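Local structure of glycoside Hydrolase Family 43_12 (Metagenome, 7JVH) at residues 36-41 with 442-447; 436-441 with 557-562. The protein probably hydrolyses glycosidic bonds of plant cell-wall polysaccharides such as xylan or arabinan, as a family 43 glycoside hydrolase from a capybara gut metagenome. All blocks are in the same frame, centred on the assembly; numbering follows the deposited sequence.

Contact 1 (36-41 with 442-447)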
loop_
_atom_site.group_PDB
_atom_site.type_symbol
_atom_site.label_atom_id
_atom_site.label_comp_id
_atom_site.label_asym_id
_atom_site.label_seq_id
_atom_site.Cartn_x
_atom_site.Cartn_y
_atom_site.Cartn_z
ATOM N N THR A 36 -17.913 -0.054 -4.829
ATOM C CA THR A 36 -18.123 0.796 -5.996
ATOM C C THR A 36 -17.430 2.136 -5.811
ATOM O O THR A 36 -17.794 2.904 -4.924
ATOM C CB THR A 36 -19.648 1.019 -6.296
ATOM O OG1 THR A 36 -20.259 -0.228 -6.633
ATOM C CG2 THR A 36 -19.854 2.013 -7.446
ATOM N N GLY A 37 -16.439 2.408 -6.675
ATOM C CA GLY A 37 -15.737 3.683 -6.714
ATOM C C GLY A 37 -16.536 4.664 -7.548
ATOM O O GLY A 37 -17.131 4.277 -8.556
ATOM N N GLU A 38 -16.568 5.930 -7.112
ATOM C CA GLU A 38 -17.442 6.969 -7.677
ATOM C C GLU A 38 -16.746 8.332 -7.606
ATOM O O GLU A 38 -17.342 9.323 -7.168
ATOM C CB GLU A 38 -18.783 7.071 -6.913
ATOM C CG GLU A 38 -19.579 5.783 -6.742
ATOM C CD GLU A 38 -20.548 5.838 -5.548
ATOM O OE1 GLU A 38 -20.141 6.146 -4.412
ATOM O OE2 GLU A 38 -21.749 5.543 -5.728
ATOM N N ASP A 39 -15.485 8.385 -8.045
ATOM C CA ASP A 39 -14.729 9.626 -8.045
ATOM C C ASP A 39 -15.078 10.539 -9.224
ATOM O O ASP A 39 -15.289 10.075 -10.363
ATOM C CB ASP A 39 -13.221 9.355 -8.006
ATOM C CG ASP A 39 -12.718 9.069 -6.595
ATOM O OD1 ASP A 39 -13.387 9.517 -5.613
ATOM O OD2 ASP A 39 -11.648 8.397 -6.488
ATOM N N ASP A 40 -15.159 11.842 -8.919
ATOM C CA ASP A 40 -15.464 12.898 -9.863
ATOM C C ASP A 40 -14.490 12.921 -11.052
ATOM O O ASP A 40 -14.909 13.049 -12.204
ATOM C CB ASP A 40 -15.419 14.251 -9.149
ATOM C CG ASP A 40 -16.467 14.389 -8.071
ATOM O OD1 ASP A 40 -17.436 13.599 -8.029
ATOM O OD2 ASP A 40 -16.333 15.306 -7.241
ATOM N N ILE A 41 -13.194 12.795 -10.752
ATOM C CA ILE A 41 -12.128 12.981 -11.718
ATOM C C ILE A 41 -12.256 12.053 -12.947
ATOM O O ILE A 41 -11.964 12.458 -14.067
ATOM C CB ILE A 41 -10.722 12.837 -11.063
ATOM C CG1 ILE A 41 -9.634 13.462 -11.939
ATOM C CG2 ILE A 41 -10.393 11.382 -10.780
ATOM C CD1 ILE A 41 -9.690 14.979 -11.970
ATOM N N LYS A 442 -14.531 9.075 -3.040
ATOM C CA LYS A 442 -15.973 8.831 -3.032
ATOM C C LYS A 442 -16.257 7.377 -3.367
ATOM O O LYS A 442 -15.927 6.920 -4.446
ATOM C CB LYS A 442 -16.672 9.714 -4.048
ATOM C CG LYS A 442 -16.856 11.150 -3.609
ATOM C CD LYS A 442 -17.521 11.955 -4.717
ATOM C CE LYS A 442 -17.773 13.380 -4.253
ATOM N NZ LYS A 442 -18.408 14.182 -5.352
ATOM N N TYR A 443 -16.853 6.650 -2.422
ATOM C CA TYR A 443 -17.207 5.259 -2.643
ATOM C C TYR A 443 -18.477 4.873 -1.881
ATOM O O TYR A 443 -18.966 5.601 -1.018
ATOM C CB TYR A 443 -16.027 4.297 -2.343
ATOM C CG TYR A 443 -15.856 3.877 -0.904
ATOM C CD1 TYR A 443 -16.487 2.732 -0.412
ATOM C CD2 TYR A 443 -15.047 4.601 -0.031
ATOM C CE1 TYR A 443 -16.336 2.335 0.899
ATOM C CE2 TYR A 443 -14.866 4.198 1.279
ATOM C CZ TYR A 443 -15.520 3.072 1.738
ATOM O OH TYR A 443 -15.360 2.692 3.063
ATOM N N THR A 444 -19.010 3.720 -2.273
ATOM C CA THR A 444 -20.207 3.133 -1.731
ATOM C C THR A 444 -19.909 1.655 -1.702
ATOM O O THR A 444 -19.410 1.100 -2.673
ATOM C CB THR A 444 -21.455 3.413 -2.613
ATOM O OG1 THR A 444 -21.667 4.824 -2.701
ATOM C CG2 THR A 444 -22.707 2.765 -2.040
ATOM N N ALA A 445 -20.195 1.023 -0.559
ATOM C CA ALA A 445 -19.934 -0.386 -0.365
ATOM C C ALA A 445 -21.060 -0.977 0.438
ATOM O O ALA A 445 -21.721 -0.271 1.211
ATOM C CB ALA A 445 -18.604 -0.558 0.362
ATOM N N GLN A 446 -21.283 -2.278 0.250
ATOM C CA GLN A 446 -22.203 -3.022 1.081
ATOM C C GLN A 446 -21.791 -4.478 1.237
ATOM O O GLN A 446 -21.086 -5.026 0.396
ATOM C CB GLN A 446 -23.600 -2.953 0.487
ATOM C CG GLN A 446 -23.650 -3.317 -0.980
ATOM C CD GLN A 446 -25.016 -3.782 -1.398
ATOM O OE1 GLN A 446 -25.761 -3.044 -2.027
ATOM N NE2 GLN A 446 -25.347 -5.016 -1.050
ATOM N N THR A 447 -22.239 -5.095 2.331
ATOM C CA THR A 447 -22.008 -6.506 2.589
ATOM C C THR A 447 -23.311 -7.140 3.056
ATOM O O THR A 447 -24.153 -6.485 3.665
ATOM C CB THR A 447 -20.870 -6.722 3.631
ATOM O OG1 THR A 447 -20.480 -8.098 3.627
ATOM C CG2 THR A 447 -21.296 -6.313 5.049
#

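Contact 2 (436-441 with 557-562)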
loop_
_atom_site.group_PDB
_atom_site.type_symbol
_atom_site.label_atom_id
_atom_site.label_comp_id
_atom_site.label_asym_id
_atom_site.label_seq_id
_atom_site.Cartn_x
_atom_site.Cartn_y
_atom_site.Cartn_z
ATOM N N HIS A 436 -10.554 -4.469 2.347
ATOM C CA HIS A 436 -10.338 -4.018 0.997
ATOM C C HIS A 436 -9.904 -2.572 1.141
ATOM O O HIS A 436 -10.528 -1.813 1.885
ATOM C CB HIS A 436 -11.644 -4.108 0.214
ATOM C CG HIS A 436 -11.503 -3.802 -1.246
ATOM N ND1 HIS A 436 -11.285 -2.524 -1.719
ATOM C CD2 HIS A 436 -11.551 -4.606 -2.338
ATOM C CE1 HIS A 436 -11.209 -2.561 -3.036
ATOM N NE2 HIS A 436 -11.362 -3.809 -3.433
ATOM N N ARG A 437 -8.831 -2.194 0.432
ATOM C CA ARG A 437 -8.324 -0.837 0.460
ATOM C C ARG A 437 -9.363 0.132 -0.070
ATOM O O ARG A 437 -10.097 -0.185 -1.011
ATOM C CB ARG A 437 -7.058 -0.738 -0.394
ATOM C CG ARG A 437 -5.862 -1.491 0.167
ATOM C CD ARG A 437 -4.823 -1.645 -0.915
ATOM N NE ARG A 437 -3.572 -2.289 -0.526
ATOM C CZ ARG A 437 -3.422 -3.599 -0.339
ATOM N NH1 ARG A 437 -4.442 -4.448 -0.434
ATOM N NH2 ARG A 437 -2.234 -4.088 -0.037
ATOM N N GLN A 438 -9.445 1.310 0.556
ATOM C CA GLN A 438 -10.232 2.420 0.034
ATOM C C GLN A 438 -9.459 2.967 -1.167
ATOM O O GLN A 438 -8.403 3.608 -1.009
ATOM C CB GLN A 438 -10.458 3.499 1.083
ATOM C CG GLN A 438 -11.220 4.701 0.571
ATOM C CD GLN A 438 -11.817 5.579 1.673
ATOM O OE1 GLN A 438 -11.767 5.239 2.846
ATOM N NE2 GLN A 438 -12.404 6.705 1.281
ATOM N N GLN A 439 -9.992 2.707 -2.370
ATOM C CA GLN A 439 -9.328 3.071 -3.618
ATOM C C GLN A 439 -9.783 4.405 -4.180
ATOM O O GLN A 439 -9.220 4.884 -5.160
ATOM C CB GLN A 439 -9.503 1.961 -4.653
ATOM C CG GLN A 439 -8.694 0.720 -4.307
ATOM C CD GLN A 439 -8.784 -0.342 -5.375
ATOM O OE1 GLN A 439 -9.815 -0.971 -5.544
ATOM N NE2 GLN A 439 -7.695 -0.566 -6.081
ATOM N N HIS A 440 -10.778 5.017 -3.535
ATOM C CA HIS A 440 -11.411 6.246 -4.004
ATOM C C HIS A 440 -11.763 7.142 -2.831
ATOM O O HIS A 440 -11.999 6.649 -1.701
ATOM C CB HIS A 440 -12.725 5.917 -4.739
ATOM C CG HIS A 440 -12.548 4.986 -5.889
ATOM N ND1 HIS A 440 -12.435 3.625 -5.722
ATOM C CD2 HIS A 440 -12.461 5.215 -7.221
ATOM C CE1 HIS A 440 -12.282 3.057 -6.907
ATOM N NE2 HIS A 440 -12.303 3.999 -7.832
ATOM N N ILE A 441 -11.855 8.446 -3.117
ATOM C CA ILE A 441 -12.311 9.425 -2.129
ATOM C C ILE A 441 -13.816 9.251 -1.926
ATOM O O ILE A 441 -14.309 9.281 -0.799
ATOM C CB ILE A 441 -12.014 10.868 -2.579
ATOM C CG1 ILE A 441 -10.531 11.039 -2.908
ATOM C CG2 ILE A 441 -12.386 11.840 -1.468
ATOM C CD1 ILE A 441 -10.207 12.379 -3.527
ATOM N N THR A 557 -0.435 4.745 5.966
ATOM C CA THR A 557 -1.454 3.885 5.349
ATOM C C THR A 557 -2.772 4.565 4.991
ATOM O O THR A 557 -3.154 5.552 5.602
ATOM C CB THR A 557 -1.806 2.710 6.255
ATOM O OG1 THR A 557 -2.239 3.211 7.547
ATOM C CG2 THR A 557 -0.619 1.777 6.378
ATOM N N GLY A 558 -3.458 3.986 4.006
ATOM C CA GLY A 558 -4.791 4.418 3.618
ATOM C C GLY A 558 -5.883 3.662 4.388
ATOM O O GLY A 558 -5.661 2.594 4.901
ATOM N N ALA A 559 -7.083 4.231 4.398
ATOM C CA ALA A 559 -8.242 3.604 5.009
ATOM C C ALA A 559 -8.598 2.300 4.313
ATOM O O ALA A 559 -8.219 2.067 3.159
ATOM C CB ALA A 559 -9.439 4.553 5.000
ATOM N N LEU A 560 -9.340 1.459 5.041
ATOM C CA LEU A 560 -9.768 0.148 4.594
ATOM C C LEU A 560 -11.269 0.042 4.832
ATOM O O LEU A 560 -11.813 0.710 5.697
ATOM C CB LEU A 560 -9.051 -0.951 5.380
ATOM C CG LEU A 560 -7.515 -0.891 5.377
ATOM C CD1 LEU A 560 -6.949 -1.788 6.455
ATOM C CD2 LEU A 560 -6.937 -1.274 4.017
ATOM N N VAL A 561 -11.929 -0.819 4.055
ATOM C CA VAL A 561 -13.309 -1.163 4.262
ATOM C C VAL A 561 -13.395 -2.677 4.196
ATOM O O VAL A 561 -12.743 -3.312 3.376
ATOM C CB VAL A 561 -14.240 -0.474 3.223
ATOM C CG1 VAL A 561 -13.999 -0.997 1.815
ATOM C CG2 VAL A 561 -15.706 -0.641 3.614
ATOM N N GLY A 562 -14.187 -3.266 5.089
ATOM C CA GLY A 562 -14.310 -4.701 5.136
ATOM C C GLY A 562 -15.375 -5.199 6.103
ATOM O O GLY A 562 -16.128 -4.413 6.668
HETATM O O HOH W 1 -6.254 2.411 0.963
#

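Contact 1 (36-41 with 442-447)
T36 and T444 form an antiparallel hydrogen-bonded pair, T36 N to T444 O at 2.9 Å and T444 N back to T36 O at 3.0 Å. G37 and Y443 follow as a non-hydrogen-bonded pair, the CA of Y443 resting against the T36 carbonyl oxygen. One more backbone bond, E38 N to K442 O, closes the ladder as the chain of 36-41 leaves the strand and turns into a short helix. Three consecutive acidic side chains, E38, D39 and helix-start D40, then carry the contact. D39 accepts the backbone N of K442 on OD1 at 2.9 Å, in a nearly straight bond (168°) on the syn side, somewhat out of the carboxylate plane, while R323 salt-bridges its OD2. E38 reaches back toward T444, whose OG1 bonds E38 OE1 at 2.6 Å on the syn side, 29° out of the carboxylate plane. K442 runs fully extended, chi2 to chi4 all near 180°, its CB and CD passing the E38 carbonyl oxygen; NZ thereby reaches D40, with OD1 at 2.9 Å using its syn lone pair and OD2 more weakly. With an alanine here, the D40 carboxylate would probably lose this charge partner and the E38 carbonyl oxygen the CG and CD methylenes beside it. Strand 442-451 lies between strands 28-37 and 515-522, and T520 of the latter also bonds the T444 hydroxyl.

Contact 2 (436-441 with 557-562)
Strand 433-437, an outermost strand of a six-stranded antiparallel sheet, meets the start of strand 560-566 in the C-terminal concanavalin A-like domain. H436 and V561 make the hydrogen-bonded pair: H436 N to V561 O is 2.7 Å, and V561 N returns to H436 O at 2.8 Å, almost straight at 173°. R437 and L560 are the next, non-hydrogen-bonded pair; their side chains leave the backbone on diverging lines, yet L560 CD2 comes alongside R437, 3.8 Å from R437 CA and close to R437 CG. The R437 guanidinium goes on to bond the C60 carbonyl through NE. Past the strand, Q438 N still reaches A559 O at 3.0 Å, and a water bridges that oxygen and Q438 O, donating to both. The Q438 side chain leaves with CG anti to its own N (chi1 177°) and stays extended, which brings OE1 to 3.2 Å from A559 CB. Its amide is fixed at both ends: NE2 bonds H440 O in the amide plane, and OE1 pairs with the Y526 hydroxyl. The H436 ring turns forward along its own chain, ND1 bonding R437 O at 2.7 Å from somewhat outside the ring plane. V561 CG1 packs on the H436 carbonyl oxygen. An edge strand paired antiparallel with the last strand of the chain, in one of two antiparallel sheets packed face to face, fits the concanavalin A-like beta-sandwich.

The two contacts lie about 11 Å apart between centres, and their segments alternate along the chain: 36-41, 436-441, 442-447, 557-562. Segments 436-441 and 442-447 are consecutive, so a single connection carries the chain from strand 433-437 of the six-stranded sheet in contact 2 to strand 442-451 of the eight-stranded sheet in contact 1. Y443 bridges the two, its OH 3.4 Å from V561 CB and its ring against Q438. D39 of contact 1 also touches H440 and I441 of that connection. Strand 28-37, from the N-terminal end, thus joins the sheet of the C-terminal domain, tying the start of the chain to its last domain.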